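Local coordinates for protein scyllo-inositol 2-dehydrogenase (NADP(+)) IolW (Bacillus subtilis subsp. subtilis, PDB 3GDO) that catalyses the reversible, NADPH-dependent reduction of scyllo-inosose to scyllo-inositol and cannot use NADH in place of NADPH, at residues Leu11-Ser16 against Lys45-Asp50; Leu68-Thr73 against Thr304-Ile309; Glu80-Cys85 against Val92-Pro97; Glu104-Lys109 against Val329-Glu334. All blocks are in the same frame, centred on the assembly; numbering follows the deposited sequence.

How the contacts relate
From the N terminus, contact 1 closes first, drawing the turn after strand 6-11 to the end of helix 41-47 within the Rossmann domain. Contact 2 opens next, on strand 68-71, and closes only some 230 residues later on helix 303-315 of the C-terminal domain. Within that long loop contact 3 opens and closes, pairing helix 78-87 with strand 91-95 of one beta-alpha-beta unit. Contact 4 starts from helix 102-115 and ends on helix 323-342, so its segments alternate with those of contact 2 and the two cross; both join the domains. Backbone hydrogen bonds knit strand 68-71 to Leu11 and to Val93, so contacts 1, 2 and 3 each have one segment reaching the same parallel sheet.

Contact 1 (Leu11-Ser16 against Lys45-Asp50); sequences LGYGLS and KRDFPD
In the turn that follows the first strand of the Rossmann domain, Tyr13 reaches across to Asp47 and Phe48 where helix 41-47 ends. The phenol OH donates a hydrogen bond to the carboxylate, with Tyr13 OH 2.6 Å from Asp47 OD2. Asp47 OD2 lies in the plane of the tyrosine ring, at its edge, while OH meets OD2 on the anti side, 19° out of the carboxylate plane; ring and carboxylate planes are turned 54° apart. Tyr13 CG stands anti to the backbone N (chi1 -158°), which swings the ring to the carbonyl side and out toward the end of helix 41-47. Tyr13 sits between Gly12 and Gly14 of a sequence that fits the GxGxxG dinucleotide-binding pattern, consistent with the NADP(H) dependence of the enzyme, and Gly14 is the N-cap of helix 15-26. Phe48, the first residue past helix 41-47, turns its ring edge to the same hydroxyl, CE2 lying 3.3 Å from Tyr13 OH. Its CE2 also packs 4.1 Å from Tyr13 CE1. Phe48 is buried against Ile33 and Ile36 of strand 31-37, and Tyr13 also touches Ile36, whereas Asp47 is exposed at the protein surface.

Contact 2 (Leu68-Thr73 against Thr304-Ile309); sequences LVIVTT and TYYRKI
Tyr306 OH, held by a hydrogen bond with His21 ND1, is the polar atom that two branches of Ile70 crowd from the other segment. Ile70 CD1 approaches to 3.4 Å of Tyr306 OH, and Ile70 CG2 lies 3.7 Å from the same oxygen. The two side chains come from opposite directions, the isoleucine out of strand 68-71 and the tyrosine out of helix 303-315. CD1 also touches the ring, 3.9 Å from Tyr306 CE1, in an oblique approach. With CG1 of Ile70 beside the backbone N (chi1 -40°) and CG2 anti to it, both branches can reach the hydroxyl. Strand 68-71 is a central strand of the parallel Rossmann sheet, between strands 6-11 and 91-95, and the helix comes from the C-terminal alpha/beta domain, so this is one buried place where the two domains meet. One turn further along the helix, Ile309 supplies a purely apolar contact: its CG2 lies 4.0 Å from Leu68 CD2, the side chains crossing at about a right angle. Within the helix, Tyr305 CD2 stands 3.8 Å above the plane of the Tyr306 ring, over its centre, covering one face. Tyr305 in turn reaches strand 119-122, where its OH hydrogen-bonds Ser120 OG and its ring packs edge-to-face with Tyr122.

Contact 3 (Glu80-Cys85 against Val92-Pro97); sequences EHTMAC and VVMEKP
Helix 80-85 runs almost antiparallel to strand 92-95, their axes 171° apart in direction and 9.5 Å apart at closest approach, with Thr82 and Val92 the nearest residues by CA. Val92 points toward the helix and divides its two methyls between two helical residues. CG1 packs 3.7 Å from Thr82 CG2, the side chains crossing at a slant, while CG2 presses against Cys85, where Val92 CG2 and Cys85 CB are 3.4 Å apart, tighter than usual van der Waals contact. Thr82 also meets Met94, at about a right angle. The methionine chain runs out extended through chi2 and bends at chi3 (68°), which brings its terminal methyl back over the threonine: Met94 CE lies 3.6 Å from Thr82 OG1, and Met94 SD lies 3.9 Å from Thr82 CG2. The hydroxyl is already hydrogen-bonded to the carbonyl of His78, one turn earlier, so toward Met94 it offers a packing surface. Cutting Met94 back to an alanine is likely to open a gap beside Thr82 and Leu108, since the methionine methyl packs against both. Helix 78-87 is the crossover of the beta-alpha-beta unit linking strands 68-71 and 91-95, and it covers this face of the parallel sheet. Cys85 touches Val69 and Val92 touches Val71 on the strand before, while Val92 and Met94 both touch Leu119 of strand 119-122 and Met94 CE meets Leu108 of helix 102-115.

Contact 4 (Glu104-Lys109 against Val329-Glu334); sequences EGETLK and VIRIIE
Two bent side chains bring the charges of Glu106 and Arg331 together: the glutamate folds at chi2 (-82°), and the arginine, leaving with CG anti to the carbonyl carbon, bends at chi2 and chi3. Neither side chain starts out directed at the other helix, yet both ends turn inward and meet at about a right angle. The guanidinium approaches end-on, giving both terminal nitrogens to a single oxygen. Arg331 NH1 lies 2.9 Å from Glu106 OE2 with an N-H...O angle of 156° and uses the anti lone pair; Arg331 NH2, 3.2 Å from Glu106 OE2, meets that oxygen nearly along its C-O bond. OE2 sits in the guanidinium plane, at its edge, whereas the carboxylate plane is tilted 33° from it. The salt bridge joins helix 102-115 of the Rossmann domain to helix 323-342 of the C-terminal domain, near the surface. Within its own helix Arg331 has further partners, Glu324 in a second salt bridge through NH2 and Asn328 OD1 at NE, which hold the guanidinium in position for Glu106. Were Arg331 a leucine, the carboxylates of Glu106 and Glu324 would probably be left without their shared cation. With one guanidinium bonded to both acids, the mutual repulsion of their carboxylates is probably offset.

Contact 1 (Leu11-Ser16 against Lys45-Asp50)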
# COMPACT_ATOMS: atom_id res chain seq x y z
N LEU B 11 -14.19 35.62 -3.79
CA LEU B 11 -15.10 35.44 -2.68
C LEU B 11 -14.37 34.81 -1.49
O LEU B 11 -13.98 33.65 -1.54
CB LEU B 11 -16.31 34.58 -3.07
CG LEU B 11 -17.27 35.05 -4.16
CD1 LEU B 11 -18.56 34.21 -4.06
CD2 LEU B 11 -17.60 36.56 -4.07
N GLY B 12 -14.18 35.60 -0.42
CA GLY B 12 -13.52 35.11 0.81
C GLY B 12 -12.03 35.38 0.76
O GLY B 12 -11.39 35.23 -0.27
N TYR B 13 -11.48 35.83 1.89
CA TYR B 13 -10.07 36.14 1.94
C TYR B 13 -9.40 35.53 3.21
O TYR B 13 -8.59 36.18 3.88
CB TYR B 13 -9.90 37.65 1.85
CG TYR B 13 -8.54 38.08 1.40
CD1 TYR B 13 -8.11 37.81 0.09
CD2 TYR B 13 -7.68 38.78 2.25
CE1 TYR B 13 -6.84 38.21 -0.34
CE2 TYR B 13 -6.42 39.19 1.82
CZ TYR B 13 -6.02 38.89 0.51
OH TYR B 13 -4.77 39.28 0.05
N GLY B 14 -9.78 34.29 3.49
CA GLY B 14 -9.07 33.41 4.44
C GLY B 14 -7.81 32.86 3.81
O GLY B 14 -7.14 33.51 2.99
N LEU B 15 -7.47 31.64 4.22
CA LEU B 15 -6.29 30.94 3.72
C LEU B 15 -6.26 30.75 2.18
O LEU B 15 -5.25 31.07 1.55
CB LEU B 15 -6.19 29.58 4.44
CG LEU B 15 -5.01 28.67 4.08
CD1 LEU B 15 -3.67 29.26 4.54
CD2 LEU B 15 -5.22 27.25 4.67
N SER B 16 -7.33 30.21 1.59
CA SER B 16 -7.36 30.00 0.12
C SER B 16 -7.23 31.30 -0.60
O SER B 16 -6.42 31.41 -1.49
CB SER B 16 -8.63 29.34 -0.36
OG SER B 16 -8.90 28.22 0.43
N LYS B 45 -6.17 45.99 1.86
CA LYS B 45 -5.55 47.28 1.57
C LYS B 45 -4.03 47.14 1.49
O LYS B 45 -3.38 47.76 0.64
CB LYS B 45 -5.95 48.33 2.61
CG LYS B 45 -5.28 49.67 2.42
CD LYS B 45 -5.72 50.69 3.45
CE LYS B 45 -4.87 51.95 3.35
NZ LYS B 45 -5.68 53.16 3.61
N ARG B 46 -3.47 46.32 2.37
CA ARG B 46 -2.03 46.05 2.39
C ARG B 46 -1.57 45.07 1.31
O ARG B 46 -0.47 45.20 0.79
CB ARG B 46 -1.59 45.56 3.78
CG ARG B 46 -1.76 46.63 4.89
CD ARG B 46 -0.99 46.24 6.14
NE ARG B 46 -1.46 44.95 6.65
CZ ARG B 46 -2.47 44.81 7.51
NH1 ARG B 46 -3.09 45.88 7.99
NH2 ARG B 46 -2.85 43.59 7.91
N ASP B 47 -2.40 44.09 0.97
CA ASP B 47 -2.04 43.08 -0.04
C ASP B 47 -2.31 43.57 -1.47
O ASP B 47 -1.46 43.43 -2.35
CB ASP B 47 -2.81 41.76 0.19
CG ASP B 47 -2.37 41.01 1.46
OD1 ASP B 47 -1.29 41.30 2.00
OD2 ASP B 47 -3.12 40.10 1.89
N PHE B 48 -3.51 44.12 -1.69
CA PHE B 48 -3.93 44.62 -3.00
C PHE B 48 -4.43 46.06 -2.87
O PHE B 48 -5.65 46.28 -2.80
CB PHE B 48 -5.04 43.73 -3.58
CG PHE B 48 -4.59 42.32 -3.86
CD1 PHE B 48 -3.88 42.02 -5.02
CD2 PHE B 48 -4.86 41.30 -2.95
CE1 PHE B 48 -3.43 40.71 -5.28
CE2 PHE B 48 -4.42 39.98 -3.19
CZ PHE B 48 -3.71 39.69 -4.36
N PRO B 49 -3.51 47.05 -2.87
CA PRO B 49 -3.93 48.44 -2.67
C PRO B 49 -5.06 48.90 -3.60
O PRO B 49 -5.83 49.77 -3.20
CB PRO B 49 -2.64 49.25 -2.93
CG PRO B 49 -1.53 48.31 -2.57
CD PRO B 49 -2.04 46.94 -2.99
N ASP B 50 -5.18 48.31 -4.79
CA ASP B 50 -6.16 48.77 -5.79
C ASP B 50 -7.47 47.99 -5.80
O ASP B 50 -8.40 48.37 -6.53
CB ASP B 50 -5.56 48.70 -7.19
CG ASP B 50 -4.46 49.71 -7.40
OD1 ASP B 50 -4.51 50.79 -6.77
OD2 ASP B 50 -3.53 49.42 -8.18

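Contact 2 (Leu68-Thr73 against Thr304-Ile309)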
# COMPACT_ATOMS: atom_id res chain seq x y z
N LEU B 68 -14.73 36.97 -14.01
CA LEU B 68 -14.40 35.71 -13.31
C LEU B 68 -14.52 35.88 -11.78
O LEU B 68 -13.98 36.85 -11.23
CB LEU B 68 -12.99 35.21 -13.68
CG LEU B 68 -12.45 33.94 -12.99
CD1 LEU B 68 -13.23 32.71 -13.36
CD2 LEU B 68 -10.99 33.74 -13.31
N VAL B 69 -15.26 34.97 -11.15
CA VAL B 69 -15.36 34.89 -9.68
C VAL B 69 -14.58 33.64 -9.20
O VAL B 69 -14.76 32.53 -9.75
CB VAL B 69 -16.83 34.78 -9.23
CG1 VAL B 69 -16.93 34.71 -7.70
CG2 VAL B 69 -17.63 35.98 -9.72
N ILE B 70 -13.70 33.83 -8.21
CA ILE B 70 -13.06 32.70 -7.48
C ILE B 70 -13.83 32.41 -6.19
O ILE B 70 -13.99 33.27 -5.33
CB ILE B 70 -11.60 33.01 -7.16
CG1 ILE B 70 -10.92 33.73 -8.33
CG2 ILE B 70 -10.86 31.74 -6.69
CD1 ILE B 70 -10.68 32.88 -9.60
N VAL B 71 -14.39 31.22 -6.07
CA VAL B 71 -15.15 30.92 -4.88
C VAL B 71 -14.27 30.19 -3.83
O VAL B 71 -13.86 29.05 -4.03
CB VAL B 71 -16.44 30.16 -5.19
CG1 VAL B 71 -17.24 29.95 -3.91
CG2 VAL B 71 -17.28 30.97 -6.20
N THR B 72 -13.94 30.90 -2.76
CA THR B 72 -13.25 30.27 -1.64
C THR B 72 -14.10 30.30 -0.34
O THR B 72 -13.58 30.03 0.72
CB THR B 72 -11.87 30.92 -1.40
OG1 THR B 72 -12.07 32.15 -0.73
CG2 THR B 72 -11.07 31.12 -2.74
N THR B 73 -15.38 30.61 -0.40
CA THR B 73 -16.17 30.63 0.83
C THR B 73 -16.26 29.20 1.40
O THR B 73 -16.01 28.25 0.66
CB THR B 73 -17.55 31.29 0.63
OG1 THR B 73 -18.16 30.77 -0.54
CG2 THR B 73 -17.39 32.82 0.47
N THR B 304 0.17 27.58 -14.18
CA THR B 304 -0.32 27.00 -15.42
C THR B 304 -1.85 26.90 -15.41
O THR B 304 -2.49 27.22 -16.43
CB THR B 304 0.38 25.64 -15.75
OG1 THR B 304 1.80 25.85 -15.81
CG2 THR B 304 -0.09 25.02 -17.06
N TYR B 305 -2.45 26.48 -14.28
CA TYR B 305 -3.91 26.45 -14.20
C TYR B 305 -4.49 27.85 -14.57
O TYR B 305 -5.44 27.96 -15.35
CB TYR B 305 -4.40 26.04 -12.81
CG TYR B 305 -5.89 26.13 -12.63
CD1 TYR B 305 -6.70 25.02 -12.85
CD2 TYR B 305 -6.50 27.30 -12.21
CE1 TYR B 305 -8.05 25.08 -12.68
CE2 TYR B 305 -7.87 27.36 -12.04
CZ TYR B 305 -8.63 26.25 -12.28
OH TYR B 305 -9.99 26.28 -12.12
N TYR B 306 -3.92 28.91 -14.03
CA TYR B 306 -4.52 30.21 -14.30
C TYR B 306 -4.22 30.79 -15.70
O TYR B 306 -5.03 31.52 -16.24
CB TYR B 306 -4.27 31.21 -13.16
CG TYR B 306 -5.27 31.07 -12.03
CD1 TYR B 306 -6.61 31.32 -12.25
CD2 TYR B 306 -4.87 30.69 -10.73
CE1 TYR B 306 -7.56 31.18 -11.23
CE2 TYR B 306 -5.80 30.58 -9.68
CZ TYR B 306 -7.14 30.81 -9.94
OH TYR B 306 -8.09 30.73 -8.96
N ARG B 307 -3.05 30.49 -16.27
CA ARG B 307 -2.78 30.89 -17.66
C ARG B 307 -3.76 30.18 -18.59
O ARG B 307 -4.23 30.77 -19.59
CB ARG B 307 -1.35 30.56 -18.06
CG ARG B 307 -0.32 31.36 -17.31
CD ARG B 307 1.10 30.91 -17.72
NE ARG B 307 2.09 31.85 -17.18
CZ ARG B 307 3.16 31.51 -16.47
NH1 ARG B 307 3.45 30.25 -16.22
NH2 ARG B 307 3.99 32.45 -16.05
N LYS B 308 -4.10 28.95 -18.26
CA LYS B 308 -5.06 28.20 -19.06
C LYS B 308 -6.49 28.72 -18.92
O LYS B 308 -7.19 28.83 -19.92
CB LYS B 308 -4.96 26.70 -18.81
CG LYS B 308 -4.13 25.95 -19.86
CD LYS B 308 -3.15 24.94 -19.25
CE LYS B 308 -3.02 23.69 -20.13
NZ LYS B 308 -2.60 23.95 -21.54
N ILE B 309 -6.91 29.04 -17.69
CA ILE B 309 -8.22 29.65 -17.48
C ILE B 309 -8.35 30.96 -18.32
O ILE B 309 -9.37 31.19 -18.95
CB ILE B 309 -8.48 29.96 -15.96
CG1 ILE B 309 -8.69 28.67 -15.14
CG2 ILE B 309 -9.68 30.94 -15.77
CD1 ILE B 309 -10.08 28.00 -15.28

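Contact 3 (Glu80-Cys85 against Val92-Pro97)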
# COMPACT_ATOMS: atom_id res chain seq x y z
N GLU B 80 -24.40 27.72 -3.00
CA GLU B 80 -25.25 28.90 -3.13
C GLU B 80 -24.54 30.01 -3.91
O GLU B 80 -25.06 30.55 -4.87
CB GLU B 80 -25.48 29.40 -1.73
CG GLU B 80 -26.90 29.57 -1.27
CD GLU B 80 -26.91 29.95 0.20
OE1 GLU B 80 -26.61 29.06 1.04
OE2 GLU B 80 -27.15 31.14 0.50
N HIS B 81 -23.33 30.35 -3.45
CA HIS B 81 -22.51 31.38 -4.07
C HIS B 81 -22.19 31.07 -5.53
O HIS B 81 -22.33 31.95 -6.39
CB HIS B 81 -21.23 31.56 -3.26
CG HIS B 81 -21.42 32.32 -1.99
ND1 HIS B 81 -20.37 32.81 -1.24
CD2 HIS B 81 -22.55 32.72 -1.34
CE1 HIS B 81 -20.83 33.45 -0.18
NE2 HIS B 81 -22.16 33.41 -0.22
N THR B 82 -21.78 29.84 -5.81
CA THR B 82 -21.47 29.42 -7.16
C THR B 82 -22.70 29.56 -8.08
O THR B 82 -22.59 30.09 -9.19
CB THR B 82 -20.91 28.00 -7.19
OG1 THR B 82 -19.79 27.91 -6.28
CG2 THR B 82 -20.42 27.63 -8.59
N MET B 83 -23.86 29.08 -7.61
CA MET B 83 -25.08 29.17 -8.39
C MET B 83 -25.39 30.63 -8.70
O MET B 83 -25.64 30.98 -9.86
CB MET B 83 -26.26 28.50 -7.69
CG MET B 83 -27.48 28.32 -8.66
SD MET B 83 -27.12 27.50 -10.22
CE MET B 83 -28.09 26.01 -9.91
N ALA B 84 -25.35 31.47 -7.66
CA ALA B 84 -25.57 32.90 -7.78
C ALA B 84 -24.64 33.51 -8.81
O ALA B 84 -25.06 34.37 -9.60
CB ALA B 84 -25.36 33.58 -6.43
N CYS B 85 -23.39 33.08 -8.85
CA CYS B 85 -22.46 33.62 -9.84
C CYS B 85 -22.82 33.16 -11.24
O CYS B 85 -22.76 33.95 -12.21
CB CYS B 85 -21.03 33.21 -9.55
SG CYS B 85 -20.37 34.01 -8.09
N VAL B 92 -16.68 30.92 -13.29
CA VAL B 92 -16.45 30.55 -11.87
C VAL B 92 -15.36 29.48 -11.77
O VAL B 92 -15.37 28.48 -12.52
CB VAL B 92 -17.74 30.05 -11.16
CG1 VAL B 92 -17.46 29.51 -9.73
CG2 VAL B 92 -18.77 31.16 -11.05
N VAL B 93 -14.39 29.76 -10.89
CA VAL B 93 -13.42 28.77 -10.37
C VAL B 93 -13.83 28.39 -8.93
O VAL B 93 -13.94 29.26 -8.07
CB VAL B 93 -11.98 29.32 -10.36
CG1 VAL B 93 -10.99 28.36 -9.54
CG2 VAL B 93 -11.46 29.58 -11.80
N MET B 94 -14.05 27.10 -8.70
CA MET B 94 -14.48 26.56 -7.39
C MET B 94 -13.27 25.85 -6.77
O MET B 94 -12.44 25.30 -7.49
CB MET B 94 -15.58 25.49 -7.55
CG MET B 94 -16.80 25.79 -8.43
SD MET B 94 -18.06 24.48 -8.46
CE MET B 94 -18.72 24.51 -6.83
N GLU B 95 -13.19 25.83 -5.44
CA GLU B 95 -12.14 25.02 -4.79
C GLU B 95 -12.52 23.54 -4.86
O GLU B 95 -13.69 23.21 -5.09
CB GLU B 95 -11.86 25.45 -3.33
CG GLU B 95 -10.67 26.41 -3.15
CD GLU B 95 -9.28 25.78 -3.35
OE1 GLU B 95 -9.17 24.57 -3.75
OE2 GLU B 95 -8.30 26.52 -3.12
N LYS B 96 -11.52 22.66 -4.73
CA LYS B 96 -11.81 21.26 -4.45
C LYS B 96 -12.16 21.12 -2.94
O LYS B 96 -11.79 21.98 -2.17
CB LYS B 96 -10.64 20.34 -4.82
CG LYS B 96 -9.25 20.84 -4.47
CD LYS B 96 -9.00 20.96 -2.96
CE LYS B 96 -9.15 19.64 -2.25
NZ LYS B 96 -8.76 19.79 -0.84
N PRO B 97 -12.92 20.10 -2.53
CA PRO B 97 -13.68 19.19 -3.34
C PRO B 97 -14.87 19.97 -3.86
O PRO B 97 -15.41 20.78 -3.12
CB PRO B 97 -14.11 18.11 -2.34
CG PRO B 97 -14.27 18.89 -1.04
CD PRO B 97 -13.13 19.86 -1.09

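Contact 4 (Glu104-Lys109 against Val329-Glu334)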
# COMPACT_ATOMS: atom_id res chain seq x y z
N GLU B 104 -25.32 17.44 -6.74
CA GLU B 104 -25.13 18.88 -6.59
C GLU B 104 -24.19 19.42 -7.66
O GLU B 104 -24.45 20.47 -8.25
CB GLU B 104 -24.57 19.23 -5.21
CG GLU B 104 -25.46 18.82 -4.08
CD GLU B 104 -24.75 18.95 -2.74
OE1 GLU B 104 -23.83 18.15 -2.45
OE2 GLU B 104 -25.11 19.85 -1.97
N GLY B 105 -23.10 18.70 -7.89
CA GLY B 105 -22.17 19.05 -8.96
C GLY B 105 -22.78 19.07 -10.36
O GLY B 105 -22.46 19.97 -11.16
N GLU B 106 -23.63 18.08 -10.68
CA GLU B 106 -24.29 18.00 -12.02
C GLU B 106 -25.22 19.21 -12.21
O GLU B 106 -25.23 19.83 -13.28
CB GLU B 106 -25.07 16.70 -12.24
CG GLU B 106 -24.23 15.41 -12.33
CD GLU B 106 -23.60 15.13 -13.71
OE1 GLU B 106 -23.65 15.99 -14.63
OE2 GLU B 106 -23.05 14.00 -13.88
N THR B 107 -25.96 19.54 -11.15
CA THR B 107 -26.85 20.70 -11.13
C THR B 107 -26.10 21.97 -11.49
O THR B 107 -26.61 22.76 -12.30
CB THR B 107 -27.58 20.84 -9.80
OG1 THR B 107 -28.31 19.64 -9.58
CG2 THR B 107 -28.59 22.02 -9.82
N LEU B 108 -24.91 22.16 -10.92
CA LEU B 108 -24.13 23.36 -11.25
C LEU B 108 -23.68 23.31 -12.67
O LEU B 108 -23.68 24.34 -13.36
CB LEU B 108 -22.92 23.59 -10.32
CG LEU B 108 -23.20 23.73 -8.82
CD1 LEU B 108 -21.87 23.75 -7.98
CD2 LEU B 108 -24.07 24.93 -8.51
N LYS B 109 -23.26 22.13 -13.12
CA LYS B 109 -22.78 21.99 -14.48
C LYS B 109 -23.90 22.34 -15.49
O LYS B 109 -23.64 22.97 -16.50
CB LYS B 109 -22.26 20.58 -14.78
CG LYS B 109 -21.44 20.51 -16.07
CD LYS B 109 -21.03 19.08 -16.39
CE LYS B 109 -22.19 18.27 -16.97
NZ LYS B 109 -22.25 18.55 -18.45
N VAL B 329 -14.64 13.06 -9.56
CA VAL B 329 -13.93 12.92 -8.26
C VAL B 329 -14.92 12.66 -7.16
O VAL B 329 -14.74 11.74 -6.33
CB VAL B 329 -13.14 14.18 -7.93
CG1 VAL B 329 -12.44 14.06 -6.54
CG2 VAL B 329 -12.13 14.40 -8.99
N ILE B 330 -15.98 13.45 -7.16
CA ILE B 330 -17.05 13.29 -6.17
C ILE B 330 -17.73 11.96 -6.32
O ILE B 330 -18.06 11.33 -5.35
CB ILE B 330 -18.09 14.45 -6.24
CG1 ILE B 330 -17.39 15.81 -6.08
CG2 ILE B 330 -19.14 14.28 -5.17
CD1 ILE B 330 -16.31 15.87 -4.92
N ARG B 331 -17.92 11.52 -7.56
CA ARG B 331 -18.48 10.20 -7.84
C ARG B 331 -17.63 9.09 -7.21
O ARG B 331 -18.17 8.12 -6.66
CB ARG B 331 -18.57 9.98 -9.36
CG ARG B 331 -19.76 10.69 -10.02
CD ARG B 331 -20.28 9.90 -11.21
NE ARG B 331 -20.00 10.63 -12.44
CZ ARG B 331 -20.81 11.55 -12.96
NH1 ARG B 331 -21.96 11.84 -12.36
NH2 ARG B 331 -20.45 12.20 -14.08
N ILE B 332 -16.31 9.22 -7.31
CA ILE B 332 -15.44 8.18 -6.73
C ILE B 332 -15.52 8.26 -5.23
O ILE B 332 -15.56 7.22 -4.58
CB ILE B 332 -13.95 8.34 -7.15
CG1 ILE B 332 -13.81 8.14 -8.65
CG2 ILE B 332 -13.02 7.33 -6.35
CD1 ILE B 332 -14.28 6.78 -9.12
N ILE B 333 -15.55 9.48 -4.68
CA ILE B 333 -15.64 9.67 -3.22
C ILE B 333 -16.93 9.05 -2.64
O ILE B 333 -16.86 8.32 -1.65
CB ILE B 333 -15.47 11.15 -2.83
CG1 ILE B 333 -14.02 11.58 -3.04
CG2 ILE B 333 -15.82 11.38 -1.41
CD1 ILE B 333 -13.83 13.04 -2.85
N GLU B 334 -18.07 9.26 -3.31
CA GLU B 334 -19.35 8.71 -2.83
C GLU B 334 -19.41 7.20 -2.91
O GLU B 334 -19.94 6.54 -2.01
CB GLU B 334 -20.56 9.32 -3.60
CG GLU B 334 -20.91 10.75 -3.14
CD GLU B 334 -22.25 11.30 -3.75
OE1 GLU B 334 -23.24 11.45 -3.01
OE2 GLU B 334 -22.30 11.60 -4.97